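Local coordinates for rRNA adenine N-6-methyltransferase (Saccharopolyspora erythraea, PDB 6NVM), which dimethylates a specific adenine of 23S rRNA using S-adenosyl-L-methionine, which lowers ribosome affinity for macrolide-lincosamide-streptogramin B antibiotics, at residues L75-G80 with A123-A128; L83-L88 with V95-I100; E223-G228 with Q284-F289. All coordinates share one frame; numbering follows the deposited sequence.

Contact 1 of 3, residues L75-G80 with A123-A128; sequences LEAGPG and ADFLTA
Glu76 OE1, held by Thr85 OG1 and probably also by Ser97 OG, whose side chain is modelled in two positions, marks the face of strand 73-77 turned from Phe125; Leu75 and Ala77, on the opposite face of the strand, point toward that ring. This is the first strand of the Rossmann-like class I methyltransferase fold, running into the glycine-rich turn Gly78-Pro79-Gly80. The Ala77 methyl sits over one face of the Phe125 ring as a CH-pi contact, CB lying 4.3 Å from the ring centroid and 26° off the normal. Leu75 comes in at the ring edge, near its plane, with CD2 4.1 Å from Phe125 CE1. Phe125 CG stands anti to the backbone N (chi1 178°), which carries the ring from the 3-10 turn toward the strand. Tyr98 packs edge-to-face with it, and Phe137 and Trp152 also meet the buried ring. Gly78 and Asp124 are predicted to bind S-adenosyl-L-methionine, so Phe125 joins the end of strand 73-77 to the loop after strand 118-121, probably beside the cofactor pocket. Past the ring, Ala128 N bonds to Phe125 O, closing the 3-10 turn. Asp124 opens it as an Asx turn: Leu126 N donates to Asp124 OD1 over 2.9 Å, fairly straight at 160°, reaching the oxygen from above the carboxylate plane.

Contact 2 of 3, residues L83-L88 with V95-I100; sequences LLTREL and VTSYEI
Helix 83-88 runs nearly antiparallel to strand 95-98, their axes 162° apart in direction and 9.3 Å apart at closest approach, and the backbones come nearest where Leu88 faces Val95. Together with strand 73-77 they form a beta-alpha-beta crossover of the Rossmann-like fold: the chain leaves one strand, returns through the helix, and enters the parallel neighbouring strand. Val95 is the side chain that locks helix to sheet, with each of its two methyls meeting a different residue of the helix. Val95 CG1, anti to the backbone N (chi1 -178°), reaches the Thr85 methyl: Thr85 CG2 lies 3.9 Å from Val95 CG1, the two side chains crossing obliquely. Val95 CG2 instead fits against the base of Leu88, 3.8 Å from Leu88 CB and 3.9 Å from Leu88 C, so the valine lies close to the helix backbone there. Thr85 is split in character. Its methyl lies anti to the backbone N and packs on the strand after the helix, while its hydroxyl, on the N side, is tied to the strand before it through Glu76 OE1. Ser97, two residues beyond Val95 on the same face of the strand, also points toward the helix, its OG 4.3 Å from Thr85 OG1. Just past the strand lies Glu99, predicted to bind S-adenosyl-L-methionine, consistent with the acidic residue that often ends the second strand of this fold. Asp101 N bonds to its carboxylate oxygen OE2, and Asn122 ND2 bonds to its backbone O.

Contact 3 of 3, residues E223-G228 with Q284-F289; sequences EPLLEG and QWLRLF
Leu225, Leu226 and Leu286 all turn CG to the side of their own backbone N, whereas Phe289 sets CG anti to it (chi1 175°); these settings bring two leucines of the loop against two residues one turn apart on helix 284-289. Leu225 has a backbone near helical values and Leu226 an extended one, a change that lets both successive side chains face the helix. Leu225 and Leu286 meet tip to tip, methyl on methyl, CD1 to CD1 3.6 Å, with the side chains crossing at about a right angle. Leu226 presents its CD1 obliquely to the Phe289 ring, 4.0 Å from CE2 and equally near CD2, so the methyl rests beside one C-C bond of the ring. The contact is apolar throughout and only partly buried: Phe289 lies inside, while the leucines keep some exposure. Polar groups on another side of the helix anchor it separately, Arg287 NE to His268 O and NH2 to Ala269 O, so that one guanidinium grips two carbonyls at the end of helix 259-269. Far from the residues predicted to bind the cofactor, the contact belongs to the helical C-terminal part of the protein, where the loop leaving strand 213-220 is laid against helix 282-292. Trp189 adds to the packing on Leu286, and a backbone hydrogen bond links Leu225 and Pro190. Helix 228-243 meets both segments, Tyr234 touching Leu226 and Arg233 touching Phe289, while helix 259-269 takes Leu288.

In the fold
From the N terminus, after a short strand and helix 56-65, the chain forms strand 73-77, whose end opens contact 1. Before that contact closes at residues 123-128, strand 94-98 folds back along helix 83-89, so contact 2 is nested within its loop. The two lie about 9 Å apart between centres and join through neighbouring strands of the same sheet. Contact 1 ties that sheet to the loop after strand 118-121. Contact 3 follows in series: it opens after strand 213-220 and closes at helix 282-292, enclosing three helices. Its centre is about 32 Å from that of contact 1, on the opposite side of the chain's centre, in the helical part beyond the Rossmann-like sheet.

Contact 1 of 3, residues L75-G80 with A123-A128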
ATOM      1  N   LEU A  75      13.724  -3.514   3.609  1.00 25.10           N
ATOM      2  CA  LEU A  75      13.900  -4.137   2.304  1.00 23.89           C
ATOM      3  C   LEU A  75      13.570  -3.111   1.228  1.00 25.36           C
ATOM      4  O   LEU A  75      12.582  -2.379   1.344  1.00 28.77           O
ATOM      5  CB  LEU A  75      13.013  -5.378   2.146  1.00 25.48           C
ATOM      6  CG  LEU A  75      13.598  -6.692   2.666  1.00 30.18           C
ATOM      7  CD1 LEU A  75      13.876  -6.622   4.154  1.00 33.12           C
ATOM      8  CD2 LEU A  75      12.656  -7.854   2.349  1.00 31.71           C
ATOM      9  N   GLU A  76      14.407  -3.047   0.189  1.00 25.07           N
ATOM     10  CA  GLU A  76      14.225  -2.081  -0.885  1.00 25.86           C
ATOM     11  C   GLU A  76      14.172  -2.782  -2.233  1.00 25.56           C
ATOM     12  O   GLU A  76      14.947  -3.705  -2.499  1.00 28.04           O
ATOM     13  CB  GLU A  76      15.350  -1.024  -0.908  1.00 26.24           C
ATOM     14  CG  GLU A  76      15.147   0.032  -1.991  1.00 28.17           C
ATOM     15  CD  GLU A  76      16.321   0.984  -2.137  1.00 31.81           C
ATOM     16  OE1 GLU A  76      17.449   0.610  -1.753  1.00 31.67           O
ATOM     17  OE2 GLU A  76      16.108   2.110  -2.636  1.00 29.83           O
ATOM     18  N   ALA A  77      13.265  -2.318  -3.088  1.00 27.90           N
ATOM     19  CA  ALA A  77      13.159  -2.782  -4.462  1.00 29.64           C
ATOM     20  C   ALA A  77      13.238  -1.583  -5.395  1.00 30.30           C
ATOM     21  O   ALA A  77      12.864  -0.464  -5.026  1.00 32.24           O
ATOM     22  CB  ALA A  77      11.847  -3.555  -4.695  1.00 32.83           C
ATOM     23  N   GLY A  78      13.722  -1.822  -6.613  1.00 33.10           N
ATOM     24  CA  GLY A  78      13.986  -0.754  -7.556  1.00 34.82           C
ATOM     25  C   GLY A  78      14.946   0.290  -7.009  1.00 34.03           C
ATOM     26  O   GLY A  78      14.654   1.491  -6.998  1.00 36.15           O
ATOM     27  N   PRO A  79      16.121  -0.150  -6.546  1.00 34.44           N
ATOM     28  CA  PRO A  79      17.064   0.801  -5.931  1.00 32.51           C
ATOM     29  C   PRO A  79      17.672   1.797  -6.902  1.00 37.73           C
ATOM     30  O   PRO A  79      18.092   2.879  -6.465  1.00 36.51           O
ATOM     31  CB  PRO A  79      18.142  -0.109  -5.329  1.00 32.93           C
ATOM     32  CG  PRO A  79      18.075  -1.371  -6.131  1.00 36.48           C
ATOM     33  CD  PRO A  79      16.621  -1.538  -6.491  1.00 34.51           C
ATOM     34  N   GLY A  80      17.745   1.471  -8.192  1.00 34.80           N
ATOM     35  CA  GLY A  80      18.266   2.427  -9.153  1.00 37.77           C
ATOM     36  C   GLY A  80      19.681   2.844  -8.796  1.00 38.27           C
ATOM     37  O   GLY A  80      20.567   2.005  -8.600  1.00 38.72           O
ATOM     38  N   ALA A 123      18.554 -10.491  -7.205  1.00 25.94           N
ATOM     39  CA  ALA A 123      17.396 -11.370  -7.287  1.00 28.44           C
ATOM     40  C   ALA A 123      16.160 -10.545  -7.601  1.00 26.61           C
ATOM     41  O   ALA A 123      16.142  -9.325  -7.425  1.00 28.18           O
ATOM     42  CB  ALA A 123      17.180 -12.147  -5.983  1.00 30.68           C
ATOM     43  N   ASP A 124      15.126 -11.251  -8.047  1.00 25.86           N
ATOM     44  CA  ASP A 124      13.798 -10.690  -8.255  1.00 26.66           C
ATOM     45  C   ASP A 124      13.092 -10.536  -6.910  1.00 28.79           C
ATOM     46  O   ASP A 124      12.818 -11.531  -6.226  1.00 30.08           O
ATOM     47  CB  ASP A 124      13.013 -11.611  -9.186  1.00 30.43           C
ATOM     48  CG  ASP A 124      11.634 -11.084  -9.545  1.00 31.15           C
ATOM     49  OD1 ASP A 124      11.163 -10.087  -8.960  1.00 28.56           O
ATOM     50  OD2 ASP A 124      11.009 -11.708 -10.429  1.00 31.84           O
ATOM     51  N   PHE A 125      12.781  -9.292  -6.537  1.00 27.31           N
ATOM     52  CA  PHE A 125      12.143  -9.049  -5.249  1.00 25.87           C
ATOM     53  C   PHE A 125      10.827  -9.800  -5.113  1.00 27.14           C
ATOM     54  O   PHE A 125      10.432 -10.165  -3.998  1.00 27.26           O
ATOM     55  CB  PHE A 125      11.890  -7.556  -5.043  1.00 27.23           C
ATOM     56  CG  PHE A 125      11.180  -7.253  -3.756  1.00 26.02           C
ATOM     57  CD1 PHE A 125      11.868  -7.258  -2.557  1.00 29.01           C
ATOM     58  CD2 PHE A 125       9.818  -7.022  -3.737  1.00 29.34           C
ATOM     59  CE1 PHE A 125      11.215  -7.012  -1.357  1.00 30.17           C
ATOM     60  CE2 PHE A 125       9.161  -6.763  -2.539  1.00 26.34           C
ATOM     61  CZ  PHE A 125       9.856  -6.767  -1.356  1.00 28.25           C
ATOM     62  N   LEU A 126      10.128 -10.026  -6.222  1.00 27.57           N
ATOM     63  CA  LEU A 126       8.778 -10.569  -6.133  1.00 28.92           C
ATOM     64  C   LEU A 126       8.750 -12.006  -5.633  1.00 31.59           C
ATOM     65  O   LEU A 126       7.698 -12.463  -5.172  1.00 33.65           O
ATOM     66  CB  LEU A 126       8.086 -10.462  -7.489  1.00 31.32           C
ATOM     67  CG  LEU A 126       7.488  -9.084  -7.786  1.00 31.04           C
ATOM     68  CD1 LEU A 126       6.965  -9.026  -9.223  1.00 32.16           C
ATOM     69  CD2 LEU A 126       6.366  -8.749  -6.804  1.00 29.36           C
ATOM     70  N   THR A 127       9.868 -12.726  -5.709  1.00 29.65           N
ATOM     71  CA  THR A 127       9.960 -14.081  -5.176  1.00 32.76           C
ATOM     72  C   THR A 127      10.720 -14.135  -3.856  1.00 35.18           C
ATOM     73  O   THR A 127      11.000 -15.232  -3.359  1.00 36.66           O
ATOM     74  CB  THR A 127      10.629 -15.014  -6.189  1.00 34.28           C
ATOM     75  OG1 THR A 127      11.980 -14.589  -6.424  1.00 32.14           O
ATOM     76  CG2 THR A 127       9.862 -15.024  -7.500  1.00 38.66           C
ATOM     77  N   ALA A 128      11.058 -12.983  -3.280  1.00 33.30           N
ATOM     78  CA  ALA A 128      11.745 -12.941  -1.998  1.00 30.95           C
ATOM     79  C   ALA A 128      10.771 -13.200  -0.849  1.00 32.93           C
ATOM     80  O   ALA A 128       9.591 -12.854  -0.913  1.00 31.14           O
ATOM     81  CB  ALA A 128      12.427 -11.587  -1.805  1.00 33.98           C
TER

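Contact 2 of 3, residues L83-L88 with V95-I100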
ATOM      1  N   LEU A  83      21.007   6.411  -4.276  1.00 30.44           N
ATOM      2  CA  LEU A  83      21.024   7.552  -3.365  1.00 31.75           C
ATOM      3  C   LEU A  83      19.981   7.378  -2.268  1.00 31.24           C
ATOM      4  O   LEU A  83      20.265   7.593  -1.084  1.00 30.62           O
ATOM      5  CB  LEU A  83      20.793   8.857  -4.126  1.00 34.22           C
ATOM      6  CG  LEU A  83      20.661  10.110  -3.253  1.00 38.77           C
ATOM      7  CD1 LEU A  83      21.867  10.312  -2.329  1.00 40.21           C
ATOM      8  CD2 LEU A  83      20.449  11.338  -4.123  1.00 43.49           C
ATOM      9  N   LEU A  84      18.766   6.971  -2.640  1.00 28.82           N
ATOM     10  CA  LEU A  84      17.765   6.666  -1.625  1.00 27.16           C
ATOM     11  C   LEU A  84      18.275   5.597  -0.668  1.00 25.18           C
ATOM     12  O   LEU A  84      18.051   5.679   0.545  1.00 26.84           O
ATOM     13  CB  LEU A  84      16.462   6.223  -2.291  1.00 26.65           C
ATOM     14  CG  LEU A  84      15.368   5.690  -1.361  1.00 29.89           C
ATOM     15  CD1 LEU A  84      15.009   6.719  -0.307  1.00 30.48           C
ATOM     16  CD2 LEU A  84      14.139   5.281  -2.171  1.00 31.49           C
ATOM     17  N   THR A  85      18.957   4.579  -1.197  1.00 24.18           N
ATOM     18  CA  THR A  85      19.470   3.512  -0.341  1.00 26.61           C
ATOM     19  C   THR A  85      20.373   4.073   0.755  1.00 24.47           C
ATOM     20  O   THR A  85      20.318   3.626   1.906  1.00 25.02           O
ATOM     21  CB  THR A  85      20.235   2.490  -1.184  1.00 27.80           C
ATOM     22  OG1 THR A  85      19.508   2.213  -2.388  1.00 30.02           O
ATOM     23  CG2 THR A  85      20.437   1.204  -0.400  1.00 27.01           C
ATOM     24  N   ARG A  86      21.213   5.048   0.409  1.00 24.47           N
ATOM     25  CA  ARG A  86      22.090   5.671   1.401  1.00 26.01           C
ATOM     26  C   ARG A  86      21.285   6.356   2.497  1.00 26.55           C
ATOM     27  O   ARG A  86      21.615   6.258   3.688  1.00 28.33           O
ATOM     28  CB  ARG A  86      23.005   6.690   0.724  1.00 29.50           C
ATOM     29  CG  ARG A  86      23.927   6.128  -0.354  1.00 29.30           C
ATOM     30  CD  ARG A  86      24.594   7.261  -1.139  1.00 30.17           C
ATOM     31  NE  ARG A  86      25.200   6.801  -2.390  1.00 29.81           N
ATOM     32  CZ  ARG A  86      26.487   6.528  -2.564  1.00 31.53           C
ATOM     33  NH1 ARG A  86      27.358   6.673  -1.570  1.00 34.72           N
ATOM     34  NH2 ARG A  86      26.914   6.121  -3.753  1.00 29.22           N
ATOM     35  N   GLU A  87      20.221   7.062   2.115  1.00 27.82           N
ATOM     36  CA  GLU A  87      19.438   7.792   3.102  1.00 27.23           C
ATOM     37  C   GLU A  87      18.616   6.855   3.977  1.00 28.30           C
ATOM     38  O   GLU A  87      18.410   7.143   5.162  1.00 30.37           O
ATOM     39  CB  GLU A  87      18.572   8.828   2.392  1.00 31.22           C
ATOM     40  CG  GLU A  87      19.460   9.810   1.627  1.00 35.95           C
ATOM     41  CD  GLU A  87      18.762  11.075   1.195  1.00 40.11           C
ATOM     42  OE1 GLU A  87      17.686  11.391   1.751  1.00 39.71           O
ATOM     43  OE2 GLU A  87      19.308  11.755   0.294  1.00 39.98           O
ATOM     44  N   LEU A  88      18.168   5.722   3.431  1.00 25.97           N
ATOM     45  CA  LEU A  88      17.530   4.708   4.258  1.00 24.96           C
ATOM     46  C   LEU A  88      18.518   4.099   5.245  1.00 25.19           C
ATOM     47  O   LEU A  88      18.177   3.874   6.414  1.00 24.13           O
ATOM     48  CB  LEU A  88      16.940   3.608   3.381  1.00 25.30           C
ATOM     49  CG  LEU A  88      15.924   4.032   2.330  1.00 25.12           C
ATOM     50  CD1 LEU A  88      15.590   2.848   1.433  1.00 26.35           C
ATOM     51  CD2 LEU A  88      14.681   4.589   2.992  1.00 27.76           C
ATOM     52  N   VAL A  95      19.760  -2.118   5.363  1.00 25.98           N
ATOM     53  CA  VAL A  95      18.966  -2.116   4.144  1.00 26.47           C
ATOM     54  C   VAL A  95      19.392  -3.305   3.300  1.00 28.14           C
ATOM     55  O   VAL A  95      20.589  -3.511   3.061  1.00 28.00           O
ATOM     56  CB  VAL A  95      19.126  -0.810   3.343  1.00 26.91           C
ATOM     57  CG1 VAL A  95      18.241  -0.841   2.095  1.00 28.29           C
ATOM     58  CG2 VAL A  95      18.809   0.397   4.211  1.00 29.64           C
ATOM     59  N   THR A  96      18.416  -4.083   2.858  1.00 26.42           N
ATOM     60  CA  THR A  96      18.629  -5.147   1.887  1.00 27.26           C
ATOM     61  C   THR A  96      17.965  -4.684   0.599  1.00 27.06           C
ATOM     62  O   THR A  96      16.735  -4.575   0.534  1.00 25.34           O
ATOM     63  CB  THR A  96      18.055  -6.471   2.383  1.00 29.00           C
ATOM     64  OG1 THR A  96      18.602  -6.767   3.670  1.00 30.28           O
ATOM     65  CG2 THR A  96      18.397  -7.595   1.423  1.00 28.40           C
ATOM     66  N   SER A  97      18.779  -4.453  -0.426  0.51 26.71           N
ATOM     67  CA  SER A  97      18.356  -3.807  -1.662  0.51 27.61           C
ATOM     68  C   SER A  97      18.402  -4.821  -2.799  0.51 27.85           C
ATOM     69  O   SER A  97      19.459  -5.395  -3.079  0.51 28.24           O
ATOM     70  CB  SER A  97      19.265  -2.613  -1.962  0.51 29.22           C
ATOM     71  OG  SER A  97      18.857  -1.931  -3.124  0.51 30.96           O
ATOM     72  N   TYR A  98      17.265  -5.025  -3.461  1.00 25.78           N
ATOM     73  CA  TYR A  98      17.140  -6.024  -4.509  1.00 26.70           C
ATOM     74  C   TYR A  98      17.353  -5.409  -5.886  1.00 29.30           C
ATOM     75  O   TYR A  98      16.686  -4.437  -6.254  1.00 32.09           O
ATOM     76  CB  TYR A  98      15.766  -6.696  -4.437  1.00 26.74           C
ATOM     77  CG  TYR A  98      15.685  -7.660  -3.284  1.00 25.95           C
ATOM     78  CD1 TYR A  98      15.499  -7.202  -1.983  1.00 28.14           C
ATOM     79  CD2 TYR A  98      15.830  -9.026  -3.484  1.00 30.34           C
ATOM     80  CE1 TYR A  98      15.450  -8.078  -0.922  1.00 29.16           C
ATOM     81  CE2 TYR A  98      15.781  -9.913  -2.423  1.00 31.02           C
ATOM     82  CZ  TYR A  98      15.588  -9.431  -1.148  1.00 30.07           C
ATOM     83  OH  TYR A  98      15.534 -10.297  -0.083  1.00 32.83           O
ATOM     84  N   GLU A  99      18.272  -5.993  -6.650  1.00 26.92           N
ATOM     85  CA  GLU A  99      18.515  -5.591  -8.030  1.00 29.79           C
ATOM     86  C   GLU A  99      18.550  -6.844  -8.892  1.00 31.27           C
ATOM     87  O   GLU A  99      19.434  -7.688  -8.728  1.00 28.62           O
ATOM     88  CB  GLU A  99      19.820  -4.804  -8.148  1.00 29.86           C
ATOM     89  CG  GLU A  99      20.237  -4.511  -9.578  1.00 33.63           C
ATOM     90  CD  GLU A  99      19.103  -3.925 -10.389  1.00 38.44           C
ATOM     91  OE1 GLU A  99      18.593  -2.850 -10.004  1.00 38.80           O
ATOM     92  OE2 GLU A  99      18.708  -4.544 -11.399  1.00 36.80           O
ATOM     93  N   ILE A 100      17.586  -6.966  -9.811  1.00 31.90           N
ATOM     94  CA  ILE A 100      17.449  -8.208 -10.564  1.00 28.65           C
ATOM     95  C   ILE A 100      18.546  -8.356 -11.613  1.00 28.74           C
ATOM     96  O   ILE A 100      18.915  -9.482 -11.974  1.00 28.86           O
ATOM     97  CB  ILE A 100      16.047  -8.277 -11.204  1.00 31.59           C
ATOM     98  CG1 ILE A 100      15.758  -9.693 -11.703  1.00 36.54           C
ATOM     99  CG2 ILE A 100      15.928  -7.270 -12.341  1.00 32.39           C
ATOM    100  CD1 ILE A 100      14.315  -9.907 -12.155  1.00 39.85           C
TER

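Contact 3 of 3, residues E223-G228 with Q284-F289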
ATOM      1  N   GLU A 223      -3.143  -2.656  16.181  1.00 46.21           N
ATOM      2  CA  GLU A 223      -4.326  -3.431  16.546  1.00 47.41           C
ATOM      3  C   GLU A 223      -5.285  -3.467  15.361  1.00 39.57           C
ATOM      4  O   GLU A 223      -5.746  -2.401  14.913  1.00 38.12           O
ATOM      5  CB  GLU A 223      -5.019  -2.852  17.791  1.00 57.36           C
ATOM      6  CG  GLU A 223      -5.609  -1.445  17.646  1.00 66.59           C
ATOM      7  CD  GLU A 223      -6.563  -1.089  18.784  1.00 75.51           C
ATOM      8  OE1 GLU A 223      -6.139  -1.115  19.963  1.00 78.31           O
ATOM      9  OE2 GLU A 223      -7.746  -0.795  18.493  1.00 75.99           O
ATOM     10  N   PRO A 224      -5.597  -4.634  14.799  1.00 38.29           N
ATOM     11  CA  PRO A 224      -6.582  -4.683  13.712  1.00 38.51           C
ATOM     12  C   PRO A 224      -7.950  -4.210  14.175  1.00 39.60           C
ATOM     13  O   PRO A 224      -8.345  -4.422  15.324  1.00 41.86           O
ATOM     14  CB  PRO A 224      -6.608  -6.164  13.329  1.00 40.85           C
ATOM     15  CG  PRO A 224      -5.281  -6.685  13.752  1.00 42.37           C
ATOM     16  CD  PRO A 224      -4.960  -5.945  15.009  1.00 38.51           C
ATOM     17  N   LEU A 225      -8.683  -3.567  13.257  1.00 33.44           N
ATOM     18  CA  LEU A 225     -10.016  -3.067  13.584  1.00 31.88           C
ATOM     19  C   LEU A 225     -11.044  -4.187  13.676  1.00 33.40           C
ATOM     20  O   LEU A 225     -12.092  -4.001  14.302  1.00 35.61           O
ATOM     21  CB  LEU A 225     -10.476  -2.040  12.546  1.00 29.93           C
ATOM     22  CG  LEU A 225      -9.543  -0.873  12.213  1.00 30.08           C
ATOM     23  CD1 LEU A 225     -10.261   0.129  11.328  1.00 31.98           C
ATOM     24  CD2 LEU A 225      -9.021  -0.208  13.470  1.00 32.40           C
ATOM     25  N   LEU A 226     -10.774  -5.325  13.046  1.00 35.82           N
ATOM     26  CA  LEU A 226     -11.586  -6.524  13.177  1.00 37.90           C
ATOM     27  C   LEU A 226     -10.659  -7.725  13.124  1.00 40.34           C
ATOM     28  O   LEU A 226      -9.572  -7.666  12.545  1.00 38.69           O
ATOM     29  CB  LEU A 226     -12.638  -6.640  12.068  1.00 34.57           C
ATOM     30  CG  LEU A 226     -13.656  -5.514  11.926  1.00 36.30           C
ATOM     31  CD1 LEU A 226     -14.387  -5.633  10.589  1.00 34.83           C
ATOM     32  CD2 LEU A 226     -14.645  -5.546  13.078  1.00 37.88           C
ATOM     33  N   GLU A 227     -11.106  -8.831  13.716  1.00 41.60           N
ATOM     34  CA  GLU A 227     -10.312 -10.049  13.748  1.00 48.96           C
ATOM     35  C   GLU A 227     -11.221 -11.265  13.642  1.00 45.84           C
ATOM     36  O   GLU A 227     -12.433 -11.184  13.853  1.00 47.36           O
ATOM     37  CB  GLU A 227      -9.479 -10.142  15.033  1.00 59.75           C
ATOM     38  CG  GLU A 227     -10.322 -10.214  16.303  1.00 71.22           C
ATOM     39  CD  GLU A 227      -9.487 -10.396  17.557  1.00 80.73           C
ATOM     40  OE1 GLU A 227      -8.279 -10.692  17.434  1.00 83.36           O
ATOM     41  OE2 GLU A 227     -10.044 -10.244  18.666  1.00 84.23           O
ATOM     42  N   GLY A 228     -10.609 -12.397  13.305  1.00 39.87           N
ATOM     43  CA  GLY A 228     -11.306 -13.670  13.368  1.00 44.71           C
ATOM     44  C   GLY A 228     -12.506 -13.729  12.444  1.00 45.44           C
ATOM     45  O   GLY A 228     -12.466 -13.284  11.290  1.00 42.42           O
ATOM     46  N   GLN A 284     -17.325   4.501   6.395  1.00 31.75           N
ATOM     47  CA  GLN A 284     -18.726   4.142   6.188  1.00 27.38           C
ATOM     48  C   GLN A 284     -18.901   2.630   6.084  1.00 27.33           C
ATOM     49  O   GLN A 284     -19.865   2.076   6.621  1.00 28.75           O
ATOM     50  CB  GLN A 284     -19.258   4.848   4.943  1.00 29.91           C
ATOM     51  CG  GLN A 284     -19.347   6.355   5.135  1.00 32.40           C
ATOM     52  CD  GLN A 284     -19.740   7.095   3.881  1.00 35.93           C
ATOM     53  OE1 GLN A 284     -19.097   6.963   2.845  1.00 36.94           O
ATOM     54  NE2 GLN A 284     -20.807   7.883   3.968  1.00 40.70           N
ATOM     55  N   TRP A 285     -17.975   1.941   5.411  1.00 26.62           N
ATOM     56  CA  TRP A 285     -18.044   0.485   5.342  1.00 26.96           C
ATOM     57  C   TRP A 285     -17.991  -0.138   6.733  1.00 28.80           C
ATOM     58  O   TRP A 285     -18.712  -1.102   7.019  1.00 31.62           O
ATOM     59  CB  TRP A 285     -16.904  -0.056   4.482  1.00 29.74           C
ATOM     60  CG  TRP A 285     -17.068   0.149   3.004  1.00 27.79           C
ATOM     61  CD1 TRP A 285     -16.314   0.954   2.202  1.00 29.16           C
ATOM     62  CD2 TRP A 285     -18.029  -0.482   2.148  1.00 29.22           C
ATOM     63  NE1 TRP A 285     -16.747   0.867   0.903  1.00 33.69           N
ATOM     64  CE2 TRP A 285     -17.802  -0.005   0.843  1.00 34.99           C
ATOM     65  CE3 TRP A 285     -19.064  -1.396   2.361  1.00 32.85           C
ATOM     66  CZ2 TRP A 285     -18.573  -0.408  -0.246  1.00 38.06           C
ATOM     67  CZ3 TRP A 285     -19.829  -1.799   1.275  1.00 38.77           C
ATOM     68  CH2 TRP A 285     -19.578  -1.303  -0.010  1.00 40.23           C
ATOM     69  N   LEU A 286     -17.131   0.390   7.608  1.00 31.15           N
ATOM     70  CA  LEU A 286     -17.039  -0.134   8.970  1.00 33.32           C
ATOM     71  C   LEU A 286     -18.345   0.072   9.730  1.00 30.46           C
ATOM     72  O   LEU A 286     -18.827  -0.832  10.423  1.00 30.02           O
ATOM     73  CB  LEU A 286     -15.891   0.541   9.715  1.00 33.90           C
ATOM     74  CG  LEU A 286     -14.475   0.248   9.234  1.00 37.66           C
ATOM     75  CD1 LEU A 286     -13.482   1.154   9.972  1.00 36.52           C
ATOM     76  CD2 LEU A 286     -14.157  -1.210   9.459  1.00 37.44           C
ATOM     77  N   ARG A 287     -18.922   1.269   9.632  1.00 30.29           N
ATOM     78  CA  ARG A 287     -20.193   1.531  10.301  1.00 31.63           C
ATOM     79  C   ARG A 287     -21.305   0.662   9.727  1.00 32.44           C
ATOM     80  O   ARG A 287     -22.144   0.141  10.471  1.00 30.91           O
ATOM     81  CB  ARG A 287     -20.555   3.011  10.175  1.00 32.16           C
ATOM     82  CG  ARG A 287     -19.768   3.927  11.112  1.00 36.18           C
ATOM     83  CD  ARG A 287     -20.571   5.185  11.456  1.00 42.95           C
ATOM     84  NE  ARG A 287     -20.916   5.950  10.261  1.00 46.95           N
ATOM     85  CZ  ARG A 287     -20.105   6.819   9.668  1.00 49.61           C
ATOM     86  NH1 ARG A 287     -18.891   7.046  10.156  1.00 50.48           N
ATOM     87  NH2 ARG A 287     -20.507   7.464   8.583  1.00 50.75           N
ATOM     88  N   LEU A 288     -21.329   0.502   8.404  1.00 29.32           N
ATOM     89  CA  LEU A 288     -22.318  -0.365   7.773  1.00 29.59           C
ATOM     90  C   LEU A 288     -22.237  -1.776   8.341  1.00 31.81           C
ATOM     91  O   LEU A 288     -23.258  -2.382   8.688  1.00 30.62           O
ATOM     92  CB  LEU A 288     -22.101  -0.373   6.257  1.00 31.87           C
ATOM     93  CG  LEU A 288     -23.142  -1.062   5.371  1.00 39.86           C
ATOM     94  CD1 LEU A 288     -24.443  -0.264   5.358  1.00 41.63           C
ATOM     95  CD2 LEU A 288     -22.595  -1.233   3.952  1.00 44.42           C
ATOM     96  N   PHE A 289     -21.018  -2.317   8.443  1.00 30.27           N
ATOM     97  CA  PHE A 289     -20.851  -3.674   8.950  1.00 29.72           C
ATOM     98  C   PHE A 289     -21.226  -3.753  10.421  1.00 31.42           C
ATOM     99  O   PHE A 289     -21.863  -4.718  10.856  1.00 33.91           O
ATOM    100  CB  PHE A 289     -19.410  -4.146   8.747  1.00 29.99           C
ATOM    101  CG  PHE A 289     -19.140  -5.493   9.357  1.00 30.75           C
ATOM    102  CD1 PHE A 289     -19.671  -6.637   8.789  1.00 31.38           C
ATOM    103  CD2 PHE A 289     -18.379  -5.611  10.510  1.00 29.51           C
ATOM    104  CE1 PHE A 289     -19.444  -7.876   9.351  1.00 34.10           C
ATOM    105  CE2 PHE A 289     -18.147  -6.852  11.079  1.00 32.28           C
ATOM    106  CZ  PHE A 289     -18.683  -7.985  10.500  1.00 34.40           C
TER